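Local coordinates for protein 3-deoxy-manno-octulosonate cytidylyltransferase (PDB 1H7E) that transfers CMP from CTP to the eight-carbon sugar KDO, releasing diphosphate, and so probably activates it for lipopolysaccharide synthesis, at residues D98-R103 against A235-E240; P118-A123 against G209-T214. All blocks are in the same frame, centred on the assembly; numbering follows the deposited sequence.

Interaction 1: D98-R103 against A235-E240; sequences DEPMIR and ALMAQE
Leu236, Met237 and Glu240 of the C-terminal helix 227-243 meet Pro100 and Met101, which form the central pair of a type I beta turn, Glu99 to Ile102, leading from strand 91-94 of the GT-A-like nucleotidyltransferase fold toward helix 104-116. Leu236 comes first along the helix. Its CB lies 4.0 Å from Met101 SD, the two side chains crossing at about a right angle, while Leu236 also touches Pro222 in the loop that precedes the helix. Met237, one residue on, is the closest in the backbone, its CA 7.6 Å from that of Met101. Its chain bends at both chi2 and chi3, and CE ends against the proline ring, 3.5 Å from Pro100 CB and 3.8 Å from Pro100 CG; the first of these is tight for two carbons. Ile24 of strand 23-24 touches both residues, with His32 of helix 29-38 against Pro100 and Arg36 against Met237. Met101 slides past Met237 in the opposite sense, its CG 4.1 Å from Met237 SD. A turn further on, Glu240 has CG anti to its backbone N (chi1 -167°) and an extended chain beyond. Its OE1 makes a long, weak ion pair with Arg36, which also donates to Ile102 O. The other oxygen, OE2, rests 3.5 Å from the methyl CE of Met101, whose chain turns at chi3 (63°).

Interaction 2: P118-A123 against G209-T214; sequences PALPVA and GINIRT
Leu120 lies across Arg213 where strands 122-129 and 212-216 begin to pair in parallel at one end of the mixed central sheet. Its CG stands anti to the backbone N (chi1 -178°), and chi2 of 58° then lays CD1 over the centre of one guanidinium face, 4.2 Å above the plane; the same methyl packs 3.6 Å from Arg213 CB. Leu120 also crosses Asn211 at a slant, CD1 lying 3.6 Å from Asn211 ND2. On the sheet face carrying Val122 and Ile212, those two side chains run side by side, pointing the same way, with Val122 CB 4.1 Å from Ile212 CG1. Ile210 approaches differently: its CG2 sits 3.8 Å from Pro121 CB, the two side chains passing in opposite directions, and also touches Val122 CG2. The strands are joined by Arg213 N donating to Val122 O at 3.0 Å, and Ala123 CA adds a C-H contact to Arg213 O at 3.2 Å. Val122 N and Asn211 O are buried without a polar partner. Asp149 OD1 takes both Arg213 NE and Asn211 ND2; with Asp117 at Arg213 NH1 it probably balances the arginine charge and fixes the guanidinium's rotation, leaving one face against an apolar methyl.

How the interactions relate
Interactions 1 and 2 lie on opposite sides of the chain's centre, their own centres 29 Å apart and their nearest atoms about 12 Å from each other. Along the chain, interaction 2 is nested inside the loop that interaction 1 closes: loop segment 98-103 leads into helix 104-116, which runs on to 118-123, and strand 212-216 is followed by helix 227-243. Interaction 2 adds the outermost strand to the seven-stranded sheet; interaction 1 brings the C-terminal helix back against the turn after strand 91-94, an inner strand of that sheet. The chain thus completes one sheet edge before its last helix returns to the other side of the molecule.

Interaction 1: D98-R103 against A235-E240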
ATOM      1  N   ASP A  98      26.743  -6.154  -0.044  1.00 38.99           N
ATOM      2  CA  ASP A  98      26.877  -7.002  -1.237  1.00 40.66           C
ATOM      3  C   ASP A  98      26.505  -6.356  -2.584  1.00 40.22           C
ATOM      4  O   ASP A  98      26.284  -7.053  -3.581  1.00 40.37           O
ATOM      5  CB  ASP A  98      26.144  -8.352  -1.047  1.00 43.00           C
ATOM      6  CG  ASP A  98      24.631  -8.196  -0.840  1.00 48.04           C
ATOM      7  OD1 ASP A  98      24.111  -7.060  -0.846  1.00 48.62           O
ATOM      8  OD2 ASP A  98      23.953  -9.230  -0.670  1.00 51.64           O
ATOM      9  N   GLU A  99      26.435  -5.027  -2.614  1.00 38.52           N
ATOM     10  CA  GLU A  99      26.139  -4.313  -3.852  1.00 39.47           C
ATOM     11  C   GLU A  99      27.328  -3.384  -4.115  1.00 37.71           C
ATOM     12  O   GLU A  99      27.282  -2.179  -3.838  1.00 36.31           O
ATOM     13  CB  GLU A  99      24.833  -3.519  -3.734  1.00 44.04           C
ATOM     14  CG  GLU A  99      23.570  -4.374  -3.640  1.00 54.49           C
ATOM     15  CD  GLU A  99      22.310  -3.529  -3.426  1.00 61.43           C
ATOM     16  OE1 GLU A  99      22.071  -2.598  -4.230  1.00 64.07           O
ATOM     17  OE2 GLU A  99      21.562  -3.783  -2.449  1.00 64.40           O
ATOM     18  N   PRO A 100      28.418  -3.939  -4.669  1.00 36.54           N
ATOM     19  CA  PRO A 100      29.639  -3.173  -4.970  1.00 36.01           C
ATOM     20  C   PRO A 100      29.494  -2.089  -6.034  1.00 34.92           C
ATOM     21  O   PRO A 100      30.340  -1.206  -6.147  1.00 32.22           O
ATOM     22  CB  PRO A 100      30.608  -4.263  -5.435  1.00 34.97           C
ATOM     23  CG  PRO A 100      29.696  -5.215  -6.163  1.00 34.62           C
ATOM     24  CD  PRO A 100      28.522  -5.316  -5.193  1.00 35.19           C
ATOM     25  N   MET A 101      28.429  -2.156  -6.821  1.00 36.72           N
ATOM     26  CA  MET A 101      28.242  -1.186  -7.894  1.00 41.95           C
ATOM     27  C   MET A 101      27.356   0.004  -7.553  1.00 42.13           C
ATOM     28  O   MET A 101      26.909   0.733  -8.441  1.00 42.37           O
ATOM     29  CB  MET A 101      27.772  -1.885  -9.170  1.00 48.12           C
ATOM     30  CG  MET A 101      28.805  -2.885  -9.690  1.00 55.38           C
ATOM     31  SD  MET A 101      28.641  -3.206 -11.435  1.00 61.35           S
ATOM     32  CE  MET A 101      29.004  -1.532 -12.110  1.00 60.88           C
ATOM     33  N   ILE A 102      27.142   0.207  -6.256  1.00 38.41           N
ATOM     34  CA  ILE A 102      26.348   1.309  -5.737  1.00 35.02           C
ATOM     35  C   ILE A 102      26.881   2.643  -6.291  1.00 32.94           C
ATOM     36  O   ILE A 102      28.090   2.835  -6.387  1.00 32.94           O
ATOM     37  CB  ILE A 102      26.414   1.308  -4.165  1.00 38.80           C
ATOM     38  CG1 ILE A 102      25.707   2.525  -3.582  1.00 41.41           C
ATOM     39  CG2 ILE A 102      27.857   1.326  -3.667  1.00 36.40           C
ATOM     40  CD1 ILE A 102      24.239   2.538  -3.860  1.00 50.39           C
ATOM     41  N   ARG A 103      25.987   3.525  -6.731  1.00 29.65           N
ATOM     42  CA  ARG A 103      26.399   4.834  -7.235  1.00 28.63           C
ATOM     43  C   ARG A 103      26.327   5.873  -6.122  1.00 27.11           C
ATOM     44  O   ARG A 103      25.262   6.113  -5.572  1.00 24.65           O
ATOM     45  CB  ARG A 103      25.494   5.316  -8.373  1.00 30.34           C
ATOM     46  CG  ARG A 103      25.625   4.558  -9.684  1.00 34.90           C
ATOM     47  CD  ARG A 103      24.762   5.229 -10.762  1.00 38.11           C
ATOM     48  NE  ARG A 103      23.339   5.159 -10.423  1.00 42.32           N
ATOM     49  CZ  ARG A 103      22.483   4.266 -10.918  1.00 42.90           C
ATOM     50  NH1 ARG A 103      22.883   3.351 -11.801  1.00 42.05           N
ATOM     51  NH2 ARG A 103      21.239   4.244 -10.467  1.00 41.22           N
ATOM     52  N   ALA A 235      33.231  -8.373 -14.749  1.00 47.21           N
ATOM     53  CA  ALA A 235      33.421  -7.834 -16.095  1.00 47.22           C
ATOM     54  C   ALA A 235      33.029  -6.350 -16.159  1.00 46.78           C
ATOM     55  O   ALA A 235      33.749  -5.528 -16.748  1.00 44.49           O
ATOM     56  CB  ALA A 235      32.601  -8.647 -17.106  1.00 46.98           C
ATOM     57  N   LEU A 236      31.904  -6.022 -15.521  1.00 46.69           N
ATOM     58  CA  LEU A 236      31.358  -4.663 -15.481  1.00 48.88           C
ATOM     59  C   LEU A 236      32.230  -3.681 -14.693  1.00 49.81           C
ATOM     60  O   LEU A 236      32.377  -2.515 -15.084  1.00 47.84           O
ATOM     61  CB  LEU A 236      29.938  -4.706 -14.897  1.00 50.71           C
ATOM     62  CG  LEU A 236      28.734  -4.223 -15.724  1.00 52.44           C
ATOM     63  CD1 LEU A 236      28.989  -4.338 -17.231  1.00 53.95           C
ATOM     64  CD2 LEU A 236      27.501  -5.018 -15.311  1.00 50.19           C
ATOM     65  N   MET A 237      32.806  -4.162 -13.590  1.00 51.67           N
ATOM     66  CA  MET A 237      33.673  -3.347 -12.739  1.00 55.25           C
ATOM     67  C   MET A 237      35.021  -3.118 -13.422  1.00 56.06           C
ATOM     68  O   MET A 237      35.626  -2.058 -13.246  1.00 56.28           O
ATOM     69  CB  MET A 237      33.894  -4.024 -11.382  1.00 57.91           C
ATOM     70  CG  MET A 237      34.273  -3.070 -10.252  1.00 61.24           C
ATOM     71  SD  MET A 237      32.838  -2.596  -9.263  1.00 64.98           S
ATOM     72  CE  MET A 237      32.733  -3.977  -8.171  1.00 61.78           C
ATOM     73  N   ALA A 238      35.482  -4.122 -14.180  1.00 57.27           N
ATOM     74  CA  ALA A 238      36.750  -4.069 -14.925  1.00 59.40           C
ATOM     75  C   ALA A 238      36.638  -3.165 -16.157  1.00 60.57           C
ATOM     76  O   ALA A 238      37.587  -2.466 -16.517  1.00 59.27           O
ATOM     77  CB  ALA A 238      37.180  -5.471 -15.347  1.00 57.96           C
ATOM     78  N   GLN A 239      35.477  -3.210 -16.809  1.00 63.62           N
ATOM     79  CA  GLN A 239      35.196  -2.390 -17.983  1.00 67.54           C
ATOM     80  C   GLN A 239      35.116  -0.922 -17.539  1.00 69.60           C
ATOM     81  O   GLN A 239      35.418  -0.010 -18.314  1.00 69.49           O
ATOM     82  CB  GLN A 239      33.870  -2.851 -18.618  1.00 69.23           C
ATOM     83  CG  GLN A 239      33.456  -2.152 -19.918  1.00 71.45           C
ATOM     84  CD  GLN A 239      32.587  -0.922 -19.697  1.00 72.16           C
ATOM     85  OE1 GLN A 239      31.634  -0.947 -18.907  1.00 73.16           O
ATOM     86  NE2 GLN A 239      32.907   0.159 -20.404  1.00 71.78           N
ATOM     87  N   GLU A 240      34.735  -0.717 -16.274  1.00 72.51           N
ATOM     88  CA  GLU A 240      34.609   0.612 -15.678  1.00 75.03           C
ATOM     89  C   GLU A 240      35.967   1.244 -15.331  1.00 76.26           C
ATOM     90  O   GLU A 240      36.124   2.465 -15.439  1.00 75.61           O
ATOM     91  CB  GLU A 240      33.716   0.552 -14.437  1.00 75.61           C
ATOM     92  CG  GLU A 240      33.269   1.915 -13.933  1.00 78.39           C
ATOM     93  CD  GLU A 240      32.247   1.827 -12.809  1.00 80.94           C
ATOM     94  OE1 GLU A 240      32.285   2.692 -11.909  1.00 80.83           O
ATOM     95  OE2 GLU A 240      31.400   0.903 -12.827  1.00 83.31           O
TER

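Interaction 2: P118-A123 against G209-T214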
ATOM      1  N   PRO A 118      12.747  17.774   7.368  1.00 33.44           N
ATOM      2  CA  PRO A 118      13.091  17.429   8.754  1.00 32.12           C
ATOM      3  C   PRO A 118      12.098  16.492   9.443  1.00 29.43           C
ATOM      4  O   PRO A 118      12.453  15.806  10.402  1.00 30.71           O
ATOM      5  CB  PRO A 118      13.118  18.797   9.446  1.00 35.23           C
ATOM      6  CG  PRO A 118      13.465  19.751   8.317  1.00 35.82           C
ATOM      7  CD  PRO A 118      12.590  19.235   7.221  1.00 34.91           C
ATOM      8  N   ALA A 119      10.855  16.481   8.968  1.00 27.45           N
ATOM      9  CA  ALA A 119       9.807  15.630   9.534  1.00 25.03           C
ATOM     10  C   ALA A 119       9.783  14.213   8.971  1.00 22.00           C
ATOM     11  O   ALA A 119       9.028  13.387   9.470  1.00 23.92           O
ATOM     12  CB  ALA A 119       8.454  16.265   9.327  1.00 23.86           C
ATOM     13  N   LEU A 120      10.570  13.956   7.921  1.00 19.99           N
ATOM     14  CA  LEU A 120      10.629  12.643   7.272  1.00 16.17           C
ATOM     15  C   LEU A 120      11.393  11.641   8.131  1.00 15.63           C
ATOM     16  O   LEU A 120      12.581  11.814   8.387  1.00 16.22           O
ATOM     17  CB  LEU A 120      11.263  12.774   5.883  1.00 13.60           C
ATOM     18  CG  LEU A 120      11.343  11.483   5.065  1.00 16.84           C
ATOM     19  CD1 LEU A 120       9.939  10.852   4.862  1.00 12.67           C
ATOM     20  CD2 LEU A 120      12.013  11.800   3.721  1.00 17.29           C
ATOM     21  N   PRO A 121      10.733  10.548   8.549  1.00 15.08           N
ATOM     22  CA  PRO A 121      11.431   9.573   9.387  1.00 14.41           C
ATOM     23  C   PRO A 121      12.370   8.611   8.670  1.00 14.96           C
ATOM     24  O   PRO A 121      13.452   8.301   9.181  1.00 15.01           O
ATOM     25  CB  PRO A 121      10.283   8.798  10.061  1.00 13.24           C
ATOM     26  CG  PRO A 121       9.008   9.570   9.685  1.00 15.21           C
ATOM     27  CD  PRO A 121       9.320  10.176   8.371  1.00 14.35           C
ATOM     28  N   VAL A 122      11.939   8.117   7.507  1.00 12.26           N
ATOM     29  CA  VAL A 122      12.685   7.117   6.745  1.00 10.30           C
ATOM     30  C   VAL A 122      12.569   7.389   5.253  1.00 14.40           C
ATOM     31  O   VAL A 122      11.524   7.849   4.775  1.00 13.75           O
ATOM     32  CB  VAL A 122      12.097   5.692   6.993  1.00 11.15           C
ATOM     33  CG1 VAL A 122      12.928   4.615   6.292  1.00 10.44           C
ATOM     34  CG2 VAL A 122      11.961   5.402   8.498  1.00 12.82           C
ATOM     35  N   ALA A 123      13.654   7.131   4.530  1.00 14.13           N
ATOM     36  CA  ALA A 123      13.679   7.302   3.078  1.00 13.10           C
ATOM     37  C   ALA A 123      14.371   6.079   2.466  1.00 13.11           C
ATOM     38  O   ALA A 123      15.190   5.425   3.115  1.00 13.81           O
ATOM     39  CB  ALA A 123      14.393   8.584   2.687  1.00 12.55           C
ATOM     40  N   GLY A 209       2.535   3.091  11.231  1.00 13.28           N
ATOM     41  CA  GLY A 209       2.225   4.412  10.705  1.00 12.39           C
ATOM     42  C   GLY A 209       3.430   5.307  10.461  1.00 15.14           C
ATOM     43  O   GLY A 209       3.294   6.530  10.383  1.00 17.40           O
ATOM     44  N   ILE A 210       4.614   4.714  10.356  1.00 12.30           N
ATOM     45  CA  ILE A 210       5.824   5.488  10.111  1.00 11.00           C
ATOM     46  C   ILE A 210       5.974   5.629   8.592  1.00 14.11           C
ATOM     47  O   ILE A 210       6.045   4.642   7.862  1.00 15.23           O
ATOM     48  CB  ILE A 210       7.052   4.794  10.716  1.00  9.18           C
ATOM     49  CG1 ILE A 210       6.944   4.806  12.245  1.00 13.34           C
ATOM     50  CG2 ILE A 210       8.345   5.481  10.242  1.00 11.99           C
ATOM     51  CD1 ILE A 210       7.805   3.761  12.919  1.00 16.42           C
ATOM     52  N   ASN A 211       6.004   6.869   8.131  1.00 12.96           N
ATOM     53  CA  ASN A 211       6.111   7.154   6.713  1.00 14.30           C
ATOM     54  C   ASN A 211       7.468   6.852   6.098  1.00 15.62           C
ATOM     55  O   ASN A 211       8.508   7.160   6.673  1.00 16.20           O
ATOM     56  CB  ASN A 211       5.752   8.616   6.443  1.00 16.75           C
ATOM     57  CG  ASN A 211       5.738   8.942   4.965  1.00 23.06           C
ATOM     58  OD1 ASN A 211       5.064   8.270   4.186  1.00 22.22           O
ATOM     59  ND2 ASN A 211       6.516   9.953   4.566  1.00 22.42           N
ATOM     60  N   ILE A 212       7.447   6.238   4.919  1.00 11.72           N
ATOM     61  CA  ILE A 212       8.675   5.920   4.216  1.00 12.22           C
ATOM     62  C   ILE A 212       8.581   6.582   2.842  1.00 14.70           C
ATOM     63  O   ILE A 212       7.694   6.237   2.051  1.00 14.30           O
ATOM     64  CB  ILE A 212       8.854   4.405   4.035  1.00  7.60           C
ATOM     65  CG1 ILE A 212       8.867   3.681   5.384  1.00  9.74           C
ATOM     66  CG2 ILE A 212      10.123   4.116   3.216  1.00 10.23           C
ATOM     67  CD1 ILE A 212       8.905   2.143   5.224  1.00 10.26           C
ATOM     68  N   ARG A 213       9.420   7.590   2.593  1.00 10.65           N
ATOM     69  CA  ARG A 213       9.423   8.253   1.297  1.00 11.90           C
ATOM     70  C   ARG A 213      10.380   7.492   0.396  1.00 13.95           C
ATOM     71  O   ARG A 213      11.488   7.157   0.794  1.00 13.55           O
ATOM     72  CB  ARG A 213       9.792   9.727   1.411  1.00 12.78           C
ATOM     73  CG  ARG A 213       9.678  10.461   0.072  1.00 16.18           C
ATOM     74  CD  ARG A 213       9.447  11.959   0.259  1.00 16.24           C
ATOM     75  NE  ARG A 213       8.204  12.220   0.985  1.00 16.77           N
ATOM     76  CZ  ARG A 213       8.035  13.182   1.885  1.00 21.37           C
ATOM     77  NH1 ARG A 213       9.036  14.016   2.184  1.00 19.26           N
ATOM     78  NH2 ARG A 213       6.872  13.275   2.529  1.00 17.42           N
ATOM     79  N   THR A 214       9.951   7.227  -0.834  1.00 15.07           N
ATOM     80  CA  THR A 214      10.727   6.423  -1.772  1.00 16.81           C
ATOM     81  C   THR A 214      11.097   7.201  -3.018  1.00 21.69           C
ATOM     82  O   THR A 214      10.242   7.371  -3.891  1.00 26.57           O
ATOM     83  CB  THR A 214       9.900   5.132  -2.169  1.00 17.39           C
ATOM     84  OG1 THR A 214       9.420   4.491  -0.984  1.00 21.75           O
ATOM     85  CG2 THR A 214      10.757   4.117  -2.882  1.00 20.89           C
TER